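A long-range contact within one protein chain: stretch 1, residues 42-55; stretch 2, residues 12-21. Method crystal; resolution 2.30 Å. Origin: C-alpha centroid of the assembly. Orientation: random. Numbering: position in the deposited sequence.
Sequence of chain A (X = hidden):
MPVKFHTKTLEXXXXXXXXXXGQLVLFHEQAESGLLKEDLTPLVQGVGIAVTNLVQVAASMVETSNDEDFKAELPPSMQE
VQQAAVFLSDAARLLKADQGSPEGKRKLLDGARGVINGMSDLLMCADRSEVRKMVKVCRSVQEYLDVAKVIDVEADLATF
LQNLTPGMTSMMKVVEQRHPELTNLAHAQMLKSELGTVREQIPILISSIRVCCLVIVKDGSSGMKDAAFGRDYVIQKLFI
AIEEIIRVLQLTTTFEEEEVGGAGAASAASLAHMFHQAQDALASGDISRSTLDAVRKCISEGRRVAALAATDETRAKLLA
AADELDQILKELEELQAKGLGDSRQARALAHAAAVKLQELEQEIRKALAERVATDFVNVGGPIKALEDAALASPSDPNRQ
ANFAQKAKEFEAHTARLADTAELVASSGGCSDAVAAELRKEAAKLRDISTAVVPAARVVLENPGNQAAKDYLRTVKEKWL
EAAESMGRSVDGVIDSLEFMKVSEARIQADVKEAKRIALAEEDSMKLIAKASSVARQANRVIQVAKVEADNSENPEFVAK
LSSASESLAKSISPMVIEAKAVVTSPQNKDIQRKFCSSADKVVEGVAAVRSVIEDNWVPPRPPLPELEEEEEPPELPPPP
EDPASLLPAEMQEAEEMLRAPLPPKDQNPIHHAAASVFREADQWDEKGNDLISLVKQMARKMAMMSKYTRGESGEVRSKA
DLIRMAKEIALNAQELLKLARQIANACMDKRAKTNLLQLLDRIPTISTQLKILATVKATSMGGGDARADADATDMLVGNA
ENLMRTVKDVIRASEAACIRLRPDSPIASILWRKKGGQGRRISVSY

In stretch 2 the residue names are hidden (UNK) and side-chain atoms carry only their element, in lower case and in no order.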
# COMPACT_ATOMS: atom_id res chain seq x y z
N PRO A 42 -33.56 -31.80 12.41
CA PRO A 42 -33.33 -31.44 11.00
C PRO A 42 -31.99 -30.76 10.76
O PRO A 42 -31.27 -31.12 9.82
CB PRO A 42 -34.51 -30.52 10.68
CG PRO A 42 -34.96 -29.99 12.00
CD PRO A 42 -34.76 -31.13 12.95
N LEU A 43 -31.63 -29.78 11.59
CA LEU A 43 -30.36 -29.09 11.42
C LEU A 43 -29.18 -30.04 11.57
O LEU A 43 -28.21 -29.98 10.80
CB LEU A 43 -30.26 -27.95 12.44
CG LEU A 43 -29.69 -26.61 11.97
CD1 LEU A 43 -30.41 -26.13 10.72
CD2 LEU A 43 -29.81 -25.57 13.07
N VAL A 44 -29.25 -30.94 12.55
CA VAL A 44 -28.19 -31.93 12.74
C VAL A 44 -28.11 -32.87 11.54
O VAL A 44 -27.02 -33.28 11.13
CB VAL A 44 -28.42 -32.70 14.06
CG1 VAL A 44 -27.50 -33.90 14.14
CG2 VAL A 44 -28.19 -31.78 15.25
N GLN A 45 -29.26 -33.22 10.96
CA GLN A 45 -29.25 -34.03 9.75
C GLN A 45 -28.58 -33.30 8.60
O GLN A 45 -27.83 -33.91 7.83
CB GLN A 45 -30.68 -34.43 9.37
CG GLN A 45 -31.24 -35.58 10.19
CD GLN A 45 -32.63 -35.99 9.74
OE1 GLN A 45 -33.37 -35.18 9.17
NE2 GLN A 45 -33.00 -37.24 9.99
N GLY A 46 -28.83 -32.00 8.47
CA GLY A 46 -28.18 -31.23 7.41
C GLY A 46 -26.67 -31.20 7.58
O GLY A 46 -25.93 -31.49 6.64
N VAL A 47 -26.21 -30.85 8.78
CA VAL A 47 -24.77 -30.83 9.04
C VAL A 47 -24.16 -32.20 8.80
O VAL A 47 -23.10 -32.33 8.18
CB VAL A 47 -24.49 -30.32 10.46
CG1 VAL A 47 -23.01 -30.46 10.78
CG2 VAL A 47 -24.93 -28.88 10.60
N GLY A 48 -24.84 -33.26 9.27
CA GLY A 48 -24.31 -34.60 9.09
C GLY A 48 -24.25 -35.03 7.63
O GLY A 48 -23.37 -35.79 7.24
N ILE A 49 -25.19 -34.55 6.81
CA ILE A 49 -25.17 -34.89 5.40
C ILE A 49 -24.06 -34.13 4.68
O ILE A 49 -23.37 -34.68 3.81
CB ILE A 49 -26.55 -34.64 4.76
CG1 ILE A 49 -27.47 -35.83 5.03
CG2 ILE A 49 -26.43 -34.38 3.26
CD1 ILE A 49 -28.79 -35.76 4.29
N ALA A 50 -23.84 -32.86 5.04
CA ALA A 50 -22.70 -32.13 4.49
C ALA A 50 -21.39 -32.81 4.86
O ALA A 50 -20.50 -32.97 4.00
CB ALA A 50 -22.71 -30.69 4.99
N VAL A 51 -21.26 -33.24 6.11
CA VAL A 51 -20.06 -33.97 6.54
C VAL A 51 -19.91 -35.26 5.74
O VAL A 51 -18.82 -35.59 5.26
CB VAL A 51 -20.11 -34.24 8.05
CG1 VAL A 51 -19.01 -35.21 8.45
CG2 VAL A 51 -19.99 -32.94 8.83
N THR A 52 -21.01 -36.00 5.58
CA THR A 52 -20.95 -37.28 4.88
C THR A 52 -20.54 -37.10 3.43
O THR A 52 -19.74 -37.89 2.90
CB THR A 52 -22.31 -37.99 4.97
OG1 THR A 52 -22.65 -38.19 6.34
CG2 THR A 52 -22.26 -39.34 4.26
N ASN A 53 -21.05 -36.07 2.76
CA ASN A 53 -20.73 -35.87 1.35
C ASN A 53 -19.31 -35.35 1.17
O ASN A 53 -18.63 -35.71 0.20
CB ASN A 53 -21.75 -34.94 0.71
CG ASN A 53 -23.13 -35.56 0.62
OD1 ASN A 53 -23.27 -36.76 0.36
ND2 ASN A 53 -24.15 -34.76 0.86
N LEU A 54 -18.84 -34.50 2.09
CA LEU A 54 -17.44 -34.08 2.04
C LEU A 54 -16.52 -35.28 2.25
O LEU A 54 -15.49 -35.41 1.57
CB LEU A 54 -17.18 -32.99 3.07
CG LEU A 54 -15.87 -32.21 2.90
CD1 LEU A 54 -15.77 -31.60 1.51
CD2 LEU A 54 -15.74 -31.14 3.97
N VAL A 55 -16.88 -36.16 3.18
CA VAL A 55 -16.13 -37.40 3.38
C VAL A 55 -16.20 -38.28 2.13
O VAL A 55 -15.27 -39.04 1.84
CB VAL A 55 -16.65 -38.14 4.63
CG1 VAL A 55 -16.14 -39.57 4.69
CG2 VAL A 55 -16.25 -37.39 5.89
N UNK A 12 -16.06 -21.33 1.27
CA UNK A 12 -17.35 -21.69 0.67
C UNK A 12 -18.00 -22.86 1.39
O UNK A 12 -19.22 -22.89 1.56
o UNK A 12 -18.38 -22.40 -1.41
c UNK A 12 -17.16 -22.00 -0.81
N UNK A 13 -17.20 -23.82 1.83
CA UNK A 13 -17.73 -24.99 2.54
C UNK A 13 -17.96 -24.71 4.02
O UNK A 13 -19.01 -25.04 4.57
c UNK A 13 -16.79 -26.20 2.34
c UNK A 13 -16.87 -26.73 0.91
c UNK A 13 -17.10 -27.30 3.34
N UNK A 14 -16.99 -24.10 4.68
CA UNK A 14 -17.03 -23.96 6.13
C UNK A 14 -18.02 -22.89 6.58
O UNK A 14 -18.63 -23.02 7.65
c UNK A 14 -13.33 -24.78 6.98
c UNK A 14 -15.61 -23.69 6.67
c UNK A 14 -14.73 -24.92 6.44
c UNK A 14 -15.62 -23.31 8.14
N UNK A 15 -18.21 -21.84 5.79
CA UNK A 15 -19.10 -20.75 6.21
C UNK A 15 -20.52 -21.23 6.50
O UNK A 15 -21.01 -21.00 7.63
o UNK A 15 -19.58 -17.66 6.36
c UNK A 15 -19.97 -18.48 5.51
o UNK A 15 -21.07 -18.38 4.92
c UNK A 15 -19.06 -19.64 5.16
N UNK A 16 -21.23 -21.90 5.58
CA UNK A 16 -22.62 -22.29 5.91
C UNK A 16 -22.71 -23.32 7.02
O UNK A 16 -23.67 -23.28 7.80
c UNK A 16 -20.85 -22.34 4.23
c UNK A 16 -23.14 -22.85 4.58
c UNK A 16 -21.93 -23.31 3.86
N UNK A 17 -21.74 -24.24 7.12
CA UNK A 17 -21.78 -25.23 8.19
C UNK A 17 -21.57 -24.57 9.54
O UNK A 17 -22.25 -24.90 10.53
c UNK A 17 -20.94 -26.94 6.54
c UNK A 17 -20.85 -27.42 9.00
c UNK A 17 -20.74 -26.34 7.93
N UNK A 18 -20.63 -23.62 9.62
CA UNK A 18 -20.45 -22.87 10.85
C UNK A 18 -21.70 -22.07 11.19
O UNK A 18 -22.05 -21.92 12.37
c UNK A 18 -19.24 -21.94 10.73
N UNK A 19 -22.39 -21.57 10.17
CA UNK A 19 -23.65 -20.87 10.41
C UNK A 19 -24.70 -21.81 11.01
O UNK A 19 -25.38 -21.46 11.98
c UNK A 19 -24.15 -20.26 9.10
o UNK A 19 -26.88 -20.69 9.16
n UNK A 19 -27.41 -18.61 9.80
c UNK A 19 -26.55 -19.53 9.40
c UNK A 19 -25.11 -19.09 9.26
N UNK A 20 -24.82 -23.02 10.45
CA UNK A 20 -25.79 -23.99 10.96
C UNK A 20 -25.47 -24.40 12.39
O UNK A 20 -26.37 -24.52 13.23
o UNK A 20 -25.45 -26.97 7.83
c UNK A 20 -25.83 -25.21 10.05
n UNK A 20 -27.49 -26.42 7.05
c UNK A 20 -26.45 -24.97 8.69
c UNK A 20 -26.42 -26.21 7.81
N UNK A 21 -24.19 -24.65 12.68
CA UNK A 21 -23.78 -25.04 14.03
C UNK A 21 -24.08 -23.91 15.01
O UNK A 21 -24.62 -24.13 16.11
c UNK A 21 -22.30 -25.43 14.04
c UNK A 21 -21.71 -25.27 15.43
c UNK A 21 -22.13 -26.86 13.55

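Position 12 carries one carbon and then one oxygen, a hydroxymethyl group with nothing of stretch 1 within reach. That is a serine, Ser12, on an exposed face of the helix.

Position 13 has three carbons, one at CB carrying two others, and its CA-to-CB bond points toward stretch 1. A fork at CB with two one-carbon arms is valine. Val13 CG1 lies 4.1 Å from Leu54 CD2, an apolar contact at the N-terminal end of this stretch.

Position 14 shows four carbons, forked at the first, with one arm two carbons long. This is isoleucine; Ile14 is buried, yet it stays out of reach of stretch 1 and must pack elsewhere in the structure.

At position 15 there are two carbons, the second bearing two oxygens. A carboxylate this close to the backbone is aspartate, and Asp15 is also out of reach of the other helix.

The three carbons of position 16 close a ring onto the backbone N, which only proline does. Pro16 therefore has no amide hydrogen to give to the preceding turn, and the helix is kinked here. Its carbonyl still works: the backbone N of position 20, one turn on, donates to Pro16 O at 2.9 Å.

Position 17 again has one carbon carrying two, set sideways to stretch 1 and buried. It is valine, and it meets two residues a turn apart on the partner: Val17 CG1 is 4.1 Å from Val47 CG1, while Val17 CG2 is 4.4 Å from Ala50 CB.

Position 18 has a single carbon, hence alanine. Ala18 is buried but does not touch stretch 1.

Position 19 has a chain of three carbons, the third carrying one oxygen and one nitrogen: a glutamine. Gln19 takes chi1 t and chi2 m, and its side chain comes no nearer than 6.7 Å to stretch 1.

Position 20 repeats that composition but points its CA-to-CB bond toward the partner. This glutamine is extended, m then t, and lies over Gly46 and Val47. Gln20 OE1 sits 3.4 Å from Val47 CG2, and its backbone Gln20 O is 3.6 Å from Leu43 CD2. No hydrogen bond crosses to stretch 1, so the amide contributes packing here.

Position 21 ends the stretch with one carbon carrying two. Val21 is a buried valine whose CA-to-CB bond points away from stretch 1.

The two helices run nearly antiparallel, at 154°, with axes 10.1 Å apart at closest approach. The direction sets the pairing: Leu43 lies by Gln20, Val47 by Val17, and Leu54 by Val13. Gly46 leaves the surface low beneath the long glutamine, though an ideal CB there would have room. The contact is modest, burying 347 Å² in all, and holds without hydrogen bonds or salt bridges between the stretches. Its rule is small branched side chains along the middle, with Gln20 having the most area covered by the other stretch of any residue.

Stretch 2, residues 12-21: SVIDPVAQQV
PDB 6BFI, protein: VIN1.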